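Local coordinates for protein endonuclease NucS (Thermococcus kodakarensis KOD1, PDB 5GKE) that cleaves double-stranded DNA at mismatched bases as a dimeric mismatch restriction endonuclease, and is also predicted to cleave single-stranded ends of branched DNA, at residues T32-C37 against V112-V117; P152-K157 against A165-D170. The protein carries 1 engineered substitution. All coordinates share one frame; numbering follows the deposited sequence.

Contact 1: T32-C37 against V112-V117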
ATOM      1  N   THR A  32     -11.160  19.089   5.475  1.00 24.79           N
ATOM      2  CA  THR A  32     -11.460  18.636   4.133  1.00 28.30           C
ATOM      3  C   THR A  32     -11.633  19.841   3.231  1.00 31.05           C
ATOM      4  O   THR A  32     -12.340  20.778   3.574  1.00 34.66           O
ATOM      5  CB  THR A  32     -12.723  17.752   4.085  1.00 31.56           C
ATOM      6  OG1 THR A  32     -12.533  16.611   4.921  1.00 28.87           O
ATOM      7  CG2 THR A  32     -12.988  17.269   2.675  1.00 30.89           C
ATOM      8  N   ILE A  33     -10.982  19.796   2.077  1.00 21.32           N
ATOM      9  CA  ILE A  33     -11.033  20.874   1.104  1.00 27.50           C
ATOM     10  C   ILE A  33     -11.332  20.340  -0.296  1.00 26.43           C
ATOM     11  O   ILE A  33     -10.708  19.381  -0.750  1.00 37.67           O
ATOM     12  CB  ILE A  33      -9.697  21.648   1.092  1.00 36.19           C
ATOM     13  CG1 ILE A  33      -9.521  22.409   2.412  1.00 33.18           C
ATOM     14  CG2 ILE A  33      -9.598  22.568  -0.115  1.00 15.59           C
ATOM     15  CD1 ILE A  33      -8.157  23.045   2.556  1.00 33.79           C
ATOM     16  N   PHE A  34     -12.313  20.937  -0.966  1.00 33.84           N
ATOM     17  CA  PHE A  34     -12.511  20.704  -2.392  1.00 25.63           C
ATOM     18  C   PHE A  34     -11.924  21.911  -3.103  1.00 27.56           C
ATOM     19  O   PHE A  34     -12.289  23.038  -2.796  1.00 35.72           O
ATOM     20  CB  PHE A  34     -13.990  20.539  -2.764  1.00 26.69           C
ATOM     21  CG  PHE A  34     -14.737  19.488  -1.969  1.00 29.55           C
ATOM     22  CD1 PHE A  34     -16.117  19.564  -1.842  1.00 33.07           C
ATOM     23  CD2 PHE A  34     -14.087  18.416  -1.391  1.00 36.49           C
ATOM     24  CE1 PHE A  34     -16.822  18.605  -1.130  1.00 36.43           C
ATOM     25  CE2 PHE A  34     -14.787  17.447  -0.685  1.00 32.38           C
ATOM     26  CZ  PHE A  34     -16.155  17.546  -0.549  1.00 41.13           C
ATOM     27  N   ALA A  35     -11.011  21.697  -4.039  1.00 25.66           N
ATOM     28  CA  ALA A  35     -10.332  22.830  -4.641  1.00 29.91           C
ATOM     29  C   ALA A  35      -9.780  22.522  -6.014  1.00 41.06           C
ATOM     30  O   ALA A  35      -9.501  21.375  -6.329  1.00 38.73           O
ATOM     31  CB  ALA A  35      -9.199  23.299  -3.732  1.00 27.66           C
ATOM     32  N   ARG A  36      -9.602  23.563  -6.819  1.00 33.48           N
ATOM     33  CA  ARG A  36      -8.741  23.461  -7.972  1.00 39.14           C
ATOM     34  C   ARG A  36      -7.331  23.732  -7.483  1.00 42.51           C
ATOM     35  O   ARG A  36      -7.081  24.726  -6.799  1.00 38.61           O
ATOM     36  CB  ARG A  36      -9.132  24.443  -9.073  1.00 36.39           C
ATOM     37  CG  ARG A  36      -8.641  24.013 -10.440  1.00 40.26           C
ATOM     38  CD  ARG A  36      -8.464  25.185 -11.375  1.00 53.47           C
ATOM     39  NE  ARG A  36      -9.499  26.180 -11.146  1.00 72.51           N
ATOM     40  CZ  ARG A  36      -9.258  27.477 -10.996  1.00 79.60           C
ATOM     41  NH1 ARG A  36      -8.011  27.937 -11.069  1.00 76.11           N
ATOM     42  NH2 ARG A  36     -10.265  28.312 -10.778  1.00 58.93           N
ATOM     43  N   CYS A  37      -6.398  22.858  -7.826  1.00 43.26           N
ATOM     44  CA  CYS A  37      -5.054  23.016  -7.293  1.00 40.54           C
ATOM     45  C   CYS A  37      -3.954  22.478  -8.190  1.00 39.05           C
ATOM     46  O   CYS A  37      -4.210  21.778  -9.168  1.00 37.32           O
ATOM     47  CB  CYS A  37      -4.963  22.348  -5.921  1.00 31.81           C
ATOM     48  SG  CYS A  37      -5.298  20.593  -5.917  1.00 37.58           S
ATOM     49  N   VAL A 112     -10.722  27.664  -3.990  1.00 34.90           N
ATOM     50  CA  VAL A 112     -11.246  26.740  -3.006  1.00 32.96           C
ATOM     51  C   VAL A 112     -12.775  26.705  -3.076  1.00 40.40           C
ATOM     52  O   VAL A 112     -13.438  27.670  -2.722  1.00 46.78           O
ATOM     53  CB  VAL A 112     -10.776  27.122  -1.592  1.00 30.33           C
ATOM     54  CG1 VAL A 112     -11.437  26.229  -0.547  1.00 20.67           C
ATOM     55  CG2 VAL A 112      -9.242  27.061  -1.507  1.00 30.59           C
ATOM     56  N   TYR A 113     -13.332  25.589  -3.531  1.00 40.39           N
ATOM     57  CA  TYR A 113     -14.786  25.468  -3.664  1.00 32.07           C
ATOM     58  C   TYR A 113     -15.450  25.212  -2.323  1.00 30.89           C
ATOM     59  O   TYR A 113     -16.571  25.648  -2.069  1.00 33.49           O
ATOM     60  CB  TYR A 113     -15.163  24.336  -4.615  1.00 33.26           C
ATOM     61  CG  TYR A 113     -14.457  24.346  -5.947  1.00 46.50           C
ATOM     62  CD1 TYR A 113     -14.694  25.358  -6.877  1.00 30.01           C
ATOM     63  CD2 TYR A 113     -13.576  23.322  -6.297  1.00 35.06           C
ATOM     64  CE1 TYR A 113     -14.052  25.363  -8.111  1.00 36.41           C
ATOM     65  CE2 TYR A 113     -12.939  23.322  -7.528  1.00 32.59           C
ATOM     66  CZ  TYR A 113     -13.181  24.341  -8.429  1.00 38.59           C
ATOM     67  OH  TYR A 113     -12.552  24.341  -9.648  1.00 47.53           O
ATOM     68  N   MET A 114     -14.780  24.458  -1.473  1.00 32.88           N
ATOM     69  CA  MET A 114     -15.313  24.224  -0.144  1.00 34.53           C
ATOM     70  C   MET A 114     -14.176  23.984   0.838  1.00 33.40           C
ATOM     71  O   MET A 114     -13.141  23.425   0.473  1.00 38.97           O
ATOM     72  CB  MET A 114     -16.279  23.034  -0.152  1.00 29.14           C
ATOM     73  CG  MET A 114     -17.066  22.879   1.136  1.00 28.85           C
ATOM     74  SD  MET A 114     -17.788  21.236   1.315  1.00 57.93           S
ATOM     75  CE  MET A 114     -16.368  20.377   2.021  1.00 45.72           C
ATOM     76  N   VAL A 115     -14.373  24.418   2.074  1.00 30.29           N
ATOM     77  CA  VAL A 115     -13.499  24.050   3.176  1.00 24.85           C
ATOM     78  C   VAL A 115     -14.384  23.613   4.332  1.00 25.06           C
ATOM     79  O   VAL A 115     -15.452  24.170   4.551  1.00 40.29           O
ATOM     80  CB  VAL A 115     -12.567  25.214   3.599  1.00 28.77           C
ATOM     81  CG1 VAL A 115     -13.359  26.480   3.855  1.00 33.15           C
ATOM     82  CG2 VAL A 115     -11.777  24.838   4.831  1.00 26.27           C
ATOM     83  N   SER A 116     -13.955  22.601   5.065  1.00 31.50           N
ATOM     84  CA  SER A 116     -14.779  22.075   6.137  1.00 33.73           C
ATOM     85  C   SER A 116     -13.941  21.579   7.289  1.00 36.93           C
ATOM     86  O   SER A 116     -12.822  21.074   7.110  1.00 32.13           O
ATOM     87  CB  SER A 116     -15.673  20.938   5.629  1.00 33.96           C
ATOM     88  OG  SER A 116     -14.882  19.808   5.277  1.00 51.95           O
ATOM     89  N   VAL A 117     -14.500  21.724   8.478  1.00 29.03           N
ATOM     90  CA  VAL A 117     -13.853  21.253   9.678  1.00 26.57           C
ATOM     91  C   VAL A 117     -14.758  20.225  10.305  1.00 35.49           C
ATOM     92  O   VAL A 117     -15.927  20.497  10.581  1.00 41.57           O
ATOM     93  CB  VAL A 117     -13.564  22.401  10.658  1.00 32.39           C
ATOM     94  CG1 VAL A 117     -13.099  21.864  11.993  1.00 24.20           C
ATOM     95  CG2 VAL A 117     -12.535  23.332  10.069  1.00 25.38           C
TER
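T32 and S116 form a hydrogen-bonded antiparallel pair in which a side chain adds to the backbone bonds. T32 N gives a nearly straight bond to S116 O, while T32 O is gripped twice, by S116 N at 2.9 Å and by S116 OG at 3.2 Å. The serine hydroxyl reaches back because OG stands between its own N and carbonyl carbon (chi1 68°). I33 sends CG1 alongside V115 CG2 and CG2 against V112 CG1, both at 4.1 Å. At F34 the strand meets a classic beta bulge: F34 O accepts from both Y113 N and M114 N, and F34 N binds M114 O. M114 bends at its thioether to lay CE over one face of the F34 ring, 3.9 Å from the centroid, with SD oblique, a Met-aromatic contact. Beyond A35, whose CB faces V112, the Y113 ring reaches obliquely across the backbone, CE2 3.4 Å from R36 N and Y113 OH 3.5 Å from R36 CB. Y113 OH is hydrogen-bonded to D53 OD1. An alanine here would probably uncover this backbone and leave D53 without its hydroxyl partner. R36 is salt-bridged to E111. Strand 52-58 pairs with the other edge of 32-37, helix 14-27 covers V112 and V115, and F118 of the second subunit stacks on F34, placing this PH-like sheet at the dimer interface.

Contact 2: P152-K157 against A165-D170. Engineered in segment 165-170: A165 (natural residue Asp).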
ATOM      1  N   PRO A 152       4.779 -27.670  16.471  1.00 48.54           N
ATOM      2  CA  PRO A 152       5.165 -26.264  16.313  1.00 44.33           C
ATOM      3  C   PRO A 152       5.830 -25.710  17.569  1.00 42.07           C
ATOM      4  O   PRO A 152       5.371 -26.004  18.671  1.00 52.42           O
ATOM      5  CB  PRO A 152       3.832 -25.567  16.042  1.00 55.26           C
ATOM      6  CG  PRO A 152       2.832 -26.411  16.734  1.00 57.43           C
ATOM      7  CD  PRO A 152       3.324 -27.829  16.620  1.00 54.63           C
ATOM      8  N   LEU A 153       6.864 -24.892  17.394  1.00 35.53           N
ATOM      9  CA  LEU A 153       7.708 -24.416  18.498  1.00 35.94           C
ATOM     10  C   LEU A 153       7.781 -22.903  18.536  1.00 37.88           C
ATOM     11  O   LEU A 153       7.644 -22.307  19.590  1.00 45.28           O
ATOM     12  CB  LEU A 153       9.115 -25.003  18.418  1.00 43.58           C
ATOM     13  CG  LEU A 153       9.158 -26.530  18.388  1.00 47.82           C
ATOM     14  CD1 LEU A 153      10.583 -27.020  18.244  1.00 46.93           C
ATOM     15  CD2 LEU A 153       8.502 -27.106  19.626  1.00 40.58           C
ATOM     16  N   PHE A 154       8.134 -22.283  17.417  1.00 37.13           N
ATOM     17  CA  PHE A 154       8.252 -20.835  17.398  1.00 35.98           C
ATOM     18  C   PHE A 154       7.356 -20.188  16.348  1.00 40.10           C
ATOM     19  O   PHE A 154       7.050 -20.785  15.319  1.00 34.37           O
ATOM     20  CB  PHE A 154       9.701 -20.405  17.145  1.00 46.46           C
ATOM     21  CG  PHE A 154      10.726 -21.172  17.936  1.00 40.66           C
ATOM     22  CD1 PHE A 154      11.174 -22.410  17.500  1.00 41.04           C
ATOM     23  CD2 PHE A 154      11.281 -20.635  19.085  1.00 42.92           C
ATOM     24  CE1 PHE A 154      12.136 -23.112  18.218  1.00 55.23           C
ATOM     25  CE2 PHE A 154      12.243 -21.331  19.808  1.00 44.73           C
ATOM     26  CZ  PHE A 154      12.672 -22.569  19.374  1.00 47.35           C
ATOM     27  N   ARG A 155       6.962 -18.951  16.635  1.00 31.70           N
ATOM     28  CA  ARG A 155       6.216 -18.101  15.729  1.00 43.03           C
ATOM     29  C   ARG A 155       6.966 -16.767  15.588  1.00 45.04           C
ATOM     30  O   ARG A 155       7.386 -16.187  16.587  1.00 43.71           O
ATOM     31  CB  ARG A 155       4.790 -17.898  16.257  1.00 42.46           C
ATOM     32  CG  ARG A 155       3.963 -16.847  15.536  1.00 44.42           C
ATOM     33  CD  ARG A 155       2.567 -16.699  16.161  1.00 71.21           C
ATOM     34  NE  ARG A 155       2.461 -17.361  17.467  1.00 90.55           N
ATOM     35  CZ  ARG A 155       1.319 -17.554  18.128  1.00 84.31           C
ATOM     36  NH1 ARG A 155       0.174 -17.126  17.612  1.00 64.60           N
ATOM     37  NH2 ARG A 155       1.318 -18.166  19.307  1.00 55.53           N
ATOM     38  N   GLU A 156       7.135 -16.291  14.357  1.00 31.01           N
ATOM     39  CA  GLU A 156       7.912 -15.076  14.074  1.00 35.51           C
ATOM     40  C   GLU A 156       9.298 -15.137  14.705  1.00 37.17           C
ATOM     41  O   GLU A 156       9.704 -14.225  15.422  1.00 41.62           O
ATOM     42  CB  GLU A 156       7.184 -13.821  14.557  1.00 27.74           C
ATOM     43  CG  GLU A 156       5.829 -13.566  13.888  1.00 41.88           C
ATOM     44  CD  GLU A 156       5.955 -13.143  12.430  1.00 61.64           C
ATOM     45  OE1 GLU A 156       6.482 -12.036  12.168  1.00 68.84           O
ATOM     46  OE2 GLU A 156       5.506 -13.910  11.551  1.00 59.90           O
ATOM     47  N   LYS A 157      10.007 -16.225  14.425  1.00 34.52           N
ATOM     48  CA  LYS A 157      11.322 -16.501  14.992  1.00 38.16           C
ATOM     49  C   LYS A 157      12.451 -15.972  14.126  1.00 40.41           C
ATOM     50  O   LYS A 157      12.658 -16.440  13.001  1.00 30.15           O
ATOM     51  CB  LYS A 157      11.517 -18.015  15.181  1.00 40.99           C
ATOM     52  CG  LYS A 157      12.824 -18.402  15.881  1.00 34.62           C
ATOM     53  CD  LYS A 157      12.825 -17.885  17.313  1.00 40.50           C
ATOM     54  CE  LYS A 157      14.143 -18.113  18.008  1.00 52.19           C
ATOM     55  NZ  LYS A 157      15.208 -17.105  17.664  1.00 67.53           N
ATOM     56  N   ALA A 165       8.049 -17.775   9.840  1.00 36.17           N
ATOM     57  CA  ALA A 165       6.666 -17.662  10.316  1.00 31.39           C
ATOM     58  C   ALA A 165       6.409 -18.644  11.464  1.00 34.01           C
ATOM     59  O   ALA A 165       6.094 -18.249  12.587  1.00 33.32           O
ATOM     60  CB  ALA A 165       5.668 -17.909   9.163  1.00 19.79           C
ATOM     61  N   VAL A 166       6.516 -19.928  11.160  1.00 32.97           N
ATOM     62  CA  VAL A 166       6.397 -20.966  12.165  1.00 32.64           C
ATOM     63  C   VAL A 166       7.570 -21.953  12.044  1.00 43.21           C
ATOM     64  O   VAL A 166       7.984 -22.349  10.947  1.00 29.71           O
ATOM     65  CB  VAL A 166       5.049 -21.694  12.040  1.00 43.92           C
ATOM     66  CG1 VAL A 166       4.979 -22.887  12.989  1.00 37.37           C
ATOM     67  CG2 VAL A 166       3.906 -20.712  12.308  1.00 29.85           C
ATOM     68  N   LEU A 167       8.135 -22.317  13.185  1.00 43.75           N
ATOM     69  CA  LEU A 167       9.253 -23.241  13.201  1.00 30.70           C
ATOM     70  C   LEU A 167       8.930 -24.388  14.151  1.00 41.11           C
ATOM     71  O   LEU A 167       8.413 -24.170  15.246  1.00 41.23           O
ATOM     72  CB  LEU A 167      10.529 -22.512  13.605  1.00 36.10           C
ATOM     73  CG  LEU A 167      11.878 -23.202  13.402  1.00 43.16           C
ATOM     74  CD1 LEU A 167      12.098 -23.564  11.955  1.00 35.18           C
ATOM     75  CD2 LEU A 167      12.974 -22.284  13.889  1.00 35.79           C
ATOM     76  N   GLY A 168       9.231 -25.612  13.729  1.00 40.55           N
ATOM     77  CA  GLY A 168       8.871 -26.788  14.498  1.00 41.66           C
ATOM     78  C   GLY A 168       9.612 -28.045  14.086  1.00 40.90           C
ATOM     79  O   GLY A 168      10.660 -27.981  13.421  1.00 38.32           O
ATOM     80  N   ARG A 169       9.091 -29.190  14.519  1.00 41.53           N
ATOM     81  CA  ARG A 169       9.641 -30.483  14.121  1.00 42.97           C
ATOM     82  C   ARG A 169       8.543 -31.396  13.599  1.00 46.78           C
ATOM     83  O   ARG A 169       7.370 -31.222  13.935  1.00 53.85           O
ATOM     84  CB  ARG A 169      10.353 -31.176  15.291  1.00 48.27           C
ATOM     85  CG  ARG A 169      10.813 -30.269  16.418  1.00 45.50           C
ATOM     86  CD  ARG A 169      11.515 -31.062  17.523  1.00 62.10           C
ATOM     87  NE  ARG A 169      12.802 -31.617  17.084  1.00 80.39           N
ATOM     88  CZ  ARG A 169      13.005 -32.884  16.725  1.00 70.86           C
ATOM     89  NH1 ARG A 169      12.009 -33.764  16.748  1.00 86.74           N
ATOM     90  NH2 ARG A 169      14.209 -33.277  16.345  1.00 59.13           N
ATOM     91  N   ASP A 170       8.923 -32.372  12.781  1.00 28.67           N
ATOM     92  CA  ASP A 170       8.001 -33.430  12.415  1.00 42.51           C
ATOM     93  C   ASP A 170       8.279 -34.692  13.240  1.00 56.96           C
ATOM     94  O   ASP A 170       9.247 -34.758  14.005  1.00 61.04           O
ATOM     95  CB  ASP A 170       8.080 -33.732  10.911  1.00 46.11           C
ATOM     96  CG  ASP A 170       9.465 -34.205  10.460  1.00 59.54           C
ATOM     97  OD1 ASP A 170       9.684 -34.310   9.235  1.00 57.14           O
ATOM     98  OD2 ASP A 170      10.340 -34.474  11.308  1.00 60.16           O
TER
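L167 is met by two residues, L153 and F154, the signature of a classic beta bulge. L167 O accepts two bonds, from L153 N at 2.7 Å, in the carbonyl plane, and from F154 N at 2.9 Å. F154 O returns the bond to L167 N, and farther along E156 N donates to A165 O at 2.8 Å. Two weaker CA-H...O contacts reinforce this pairing, from V166 CA to F154 O and from R155 CA to A165 O. Among the apolar contacts, F154 and L167 run alongside each other: with L167 CG anti to its backbone N (chi1 -167°), L167 CB comes obliquely to the ring, 3.9 Å from F154 CD1. On the other side of the sheet P152 CB approaches V166 CG1 at 4.2 Å. At the bulge the L153 side chain crosses the aliphatic stem of R169, L153 CD1 lying 3.7 Å from R169 CG. A165 is an engineered replacement of aspartate, and its side chain lies about 4 Å from the bound magnesium ion, which E179 and Q192 ligate. This hairpin forms one margin of the mixed nuclease sheet: strand 163-169 pairs onward with strand 175-180, and F140 of helix 132-141 packs against P152 and V166 and makes a cation-pi contact with R155.

Contacts 1 and 2 lie on opposite sides of the centre of the chain, with centres about 52 Å apart and nearest atoms about 35 Å apart, and contact 1 closes before contact 2 opens along the sequence. They share no strand or sheet: contact 1 pairs strands about 75 residues apart in sequence but adjacent in the antiparallel sheet of the N-terminal PH-like domain, whereas contact 2 joins neighbouring strands of a hairpin in the C-terminal PDDEXK-type domain, about 5 Å, between nearest atoms, from the DNA. Of the two, contact 1 meets the second subunit and contact 2 borders the metal site, consistent with some separation of dimer contact and nuclease chemistry between the domains.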